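Local coordinates for protein pngf-ii (Elizabethkingia meningoseptica, PDB 4R4X) that probably cleaves N-linked glycans from glycoproteins as a peptide:N-glycosidase related to PNGase F, at residues P456-C461 with L483-C489. Residues are numbered along the deposited sequence; the frame is centred on the assembly and turned at random.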
loop_
_atom_site.group_PDB
_atom_site.type_symbol
_atom_site.label_atom_id
_atom_site.label_comp_id
_atom_site.label_asym_id
_atom_site.label_seq_id
_atom_site.Cartn_x
_atom_site.Cartn_y
_atom_site.Cartn_z
ATOM N N PRO A 456 -6.253 -23.960 -9.597
ATOM C CA PRO A 456 -5.925 -23.028 -8.522
ATOM C C PRO A 456 -5.859 -23.791 -7.195
ATOM O O PRO A 456 -6.792 -24.523 -6.852
ATOM C CB PRO A 456 -7.091 -22.043 -8.533
ATOM C CG PRO A 456 -7.934 -22.351 -9.724
ATOM C CD PRO A 456 -7.637 -23.775 -10.071
ATOM N N TRP A 457 -4.752 -23.655 -6.482
ATOM C CA TRP A 457 -4.499 -24.509 -5.319
ATOM C C TRP A 457 -3.465 -23.854 -4.408
ATOM O O TRP A 457 -2.464 -23.369 -4.899
ATOM C CB TRP A 457 -4.004 -25.898 -5.770
ATOM C CG TRP A 457 -4.117 -26.950 -4.689
ATOM C CD1 TRP A 457 -3.092 -27.633 -4.092
ATOM C CD2 TRP A 457 -5.316 -27.409 -4.072
ATOM N NE1 TRP A 457 -3.582 -28.512 -3.153
ATOM C CE2 TRP A 457 -4.949 -28.397 -3.122
ATOM C CE3 TRP A 457 -6.671 -27.127 -4.257
ATOM C CZ2 TRP A 457 -5.889 -29.056 -2.329
ATOM C CZ3 TRP A 457 -7.611 -27.783 -3.450
ATOM C CH2 TRP A 457 -7.208 -28.736 -2.508
ATOM N N ARG A 458 -3.743 -23.827 -3.102
ATOM C CA ARG A 458 -2.825 -23.265 -2.088
ATOM C C ARG A 458 -2.494 -24.359 -1.070
ATOM O O ARG A 458 -3.391 -24.968 -0.530
ATOM C CB ARG A 458 -3.483 -22.116 -1.316
ATOM C CG ARG A 458 -3.794 -20.849 -2.121
ATOM C CD ARG A 458 -2.693 -19.829 -2.163
ATOM N NE ARG A 458 -2.293 -19.317 -0.845
ATOM C CZ ARG A 458 -2.752 -18.216 -0.258
ATOM N NH1 ARG A 458 -3.667 -17.455 -0.823
ATOM N NH2 ARG A 458 -2.290 -17.895 0.936
ATOM N N THR A 459 -1.209 -24.572 -0.815
ATOM C CA THR A 459 -0.701 -25.581 0.102
ATOM C C THR A 459 0.114 -24.988 1.273
ATOM O O THR A 459 0.794 -25.726 2.014
ATOM C CB THR A 459 0.177 -26.592 -0.684
ATOM O OG1 THR A 459 1.159 -25.897 -1.461
ATOM C CG2 THR A 459 -0.682 -27.408 -1.612
ATOM N N ASP A 460 -0.027 -23.679 1.489
ATOM C CA ASP A 460 0.745 -22.931 2.509
ATOM C C ASP A 460 -0.094 -22.497 3.708
ATOM O O ASP A 460 0.364 -21.673 4.523
ATOM C CB ASP A 460 1.370 -21.667 1.888
ATOM C CG ASP A 460 0.326 -20.708 1.271
ATOM O OD1 ASP A 460 -0.573 -21.181 0.556
ATOM O OD2 ASP A 460 0.420 -19.481 1.491
ATOM N N CYS A 461 -1.333 -22.992 3.804
ATOM C CA CYS A 461 -2.302 -22.425 4.764
ATOM C C CYS A 461 -1.868 -22.596 6.220
ATOM O O CYS A 461 -2.191 -21.755 7.055
ATOM C CB CYS A 461 -3.725 -22.946 4.515
ATOM S SG CYS A 461 -4.368 -22.629 2.826
ATOM N N LEU A 483 -5.597 -26.400 6.333
ATOM C CA LEU A 483 -5.904 -27.277 5.234
ATOM C C LEU A 483 -5.725 -26.601 3.868
ATOM O O LEU A 483 -6.024 -25.412 3.703
ATOM C CB LEU A 483 -7.322 -27.805 5.358
ATOM C CG LEU A 483 -7.680 -28.524 6.659
ATOM C CD1 LEU A 483 -9.150 -28.805 6.624
ATOM C CD2 LEU A 483 -6.876 -29.808 6.786
ATOM N N SER A 484 -5.211 -27.370 2.921
ATOM C CA SER A 484 -5.024 -26.926 1.545
ATOM C C SER A 484 -6.391 -26.700 0.875
ATOM O O SER A 484 -7.348 -27.452 1.108
ATOM C CB SER A 484 -4.165 -27.953 0.770
ATOM O OG SER A 484 -2.834 -27.994 1.271
ATOM N N ARG A 485 -6.493 -25.640 0.064
ATOM C CA ARG A 485 -7.765 -25.181 -0.457
ATOM C C ARG A 485 -7.640 -24.687 -1.881
ATOM O O ARG A 485 -6.534 -24.424 -2.354
ATOM C CB ARG A 485 -8.268 -24.030 0.398
ATOM C CG ARG A 485 -8.849 -24.449 1.732
ATOM C CD ARG A 485 -9.129 -23.202 2.556
ATOM N NE ARG A 485 -9.897 -23.493 3.746
ATOM C CZ ARG A 485 -9.401 -23.816 4.944
ATOM N NH1 ARG A 485 -8.106 -23.939 5.156
ATOM N NH2 ARG A 485 -10.239 -24.037 5.940
ATOM N N SER A 486 -8.792 -24.522 -2.537
ATOM C CA SER A 486 -8.871 -24.013 -3.909
ATOM C C SER A 486 -8.647 -22.509 -3.978
ATOM O O SER A 486 -9.576 -21.717 -4.216
ATOM C CB SER A 486 -10.210 -24.389 -4.536
ATOM O OG SER A 486 -10.274 -25.790 -4.782
ATOM N N ASN A 487 -7.398 -22.146 -3.752
ATOM C CA ASN A 487 -6.832 -20.831 -4.036
ATOM C C ASN A 487 -7.066 -19.787 -2.964
ATOM O O ASN A 487 -6.951 -18.582 -3.224
ATOM C CB ASN A 487 -7.247 -20.288 -5.404
ATOM C CG ASN A 487 -6.142 -19.487 -6.074
ATOM O OD1 ASN A 487 -4.961 -19.757 -5.869
ATOM N ND2 ASN A 487 -6.518 -18.512 -6.893
ATOM N N TRP A 488 -7.313 -20.240 -1.741
ATOM C CA TRP A 488 -7.333 -19.309 -0.623
ATOM C C TRP A 488 -6.934 -19.928 0.682
ATOM O O TRP A 488 -7.021 -21.122 0.829
ATOM C CB TRP A 488 -8.700 -18.692 -0.479
ATOM C CG TRP A 488 -9.874 -19.626 -0.324
ATOM C CD1 TRP A 488 -10.491 -20.354 -1.301
ATOM C CD2 TRP A 488 -10.648 -19.827 0.871
ATOM N NE1 TRP A 488 -11.581 -21.008 -0.788
ATOM C CE2 TRP A 488 -11.691 -20.712 0.548
ATOM C CE3 TRP A 488 -10.530 -19.373 2.185
ATOM C CZ2 TRP A 488 -12.625 -21.124 1.478
ATOM C CZ3 TRP A 488 -11.473 -19.796 3.122
ATOM C CH2 TRP A 488 -12.506 -20.645 2.760
ATOM N N CYS A 489 -6.478 -19.096 1.618
ATOM C CA CYS A 489 -6.193 -19.544 2.992
ATOM C C CYS A 489 -6.816 -18.527 3.935
ATOM O O CYS A 489 -6.601 -17.323 3.756
ATOM C CB CYS A 489 -4.684 -19.570 3.291
ATOM S SG CYS A 489 -3.651 -20.744 2.382
HETATM O O HOH W 1 -9.070 -25.756 -7.225
HETATM O O HOH W 2 -3.135 -21.269 -7.468
HETATM O O HOH W 3 -2.116 -26.224 3.391
#
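The carbonyl oxygen of Arg-485 takes two backbone amides, N of Arg-458 at 3.0 Å and, within its own segment, N of Asn-487 at 2.8 Å; the latter closes an inverse gamma turn centred on Ser-486. With the return bond from Arg-485 N to Arg-458 O, the two arginines form a single antiparallel, hydrogen-bonded bridge inside the long loop between strands 449-454 and 493-504 of the PNGase F-like C-terminal region. The same Arg-485 oxygen lies over one face of the Trp-457 indole, 3.2 Å above its plane and offset toward the rim, while Ser-486 OG meets that ring at the edge, in its plane. Bent at chi2 and chi3 (-89° and -60°), the Arg-458 chain lays CG against the Asn-487 backbone and sets its guanidinium side-on to Asp-460. In this salt bridge Arg-458 NE meets the syn lone pair of Asp-460 OD1 at 2.9 Å, while NH2 bonds OD2, which also bonds Tyr-464; NH1 bonds Ile-493 O and NH2 bonds Thr-492 OG1, which should restrain the group's rotation. Cys-489 SG lies over one face of the guanidinium, 3.5 Å from Arg-458 NH2. A water donates to both Pro-456 O and Ser-486 OG, which also hydrogen-bonds Asp-435 O. The Cys-461–Cys-489 disulfide, chi3 -76°, ties the segments covalently, with Cys-461 SG 3.4 Å from Leu-483 O.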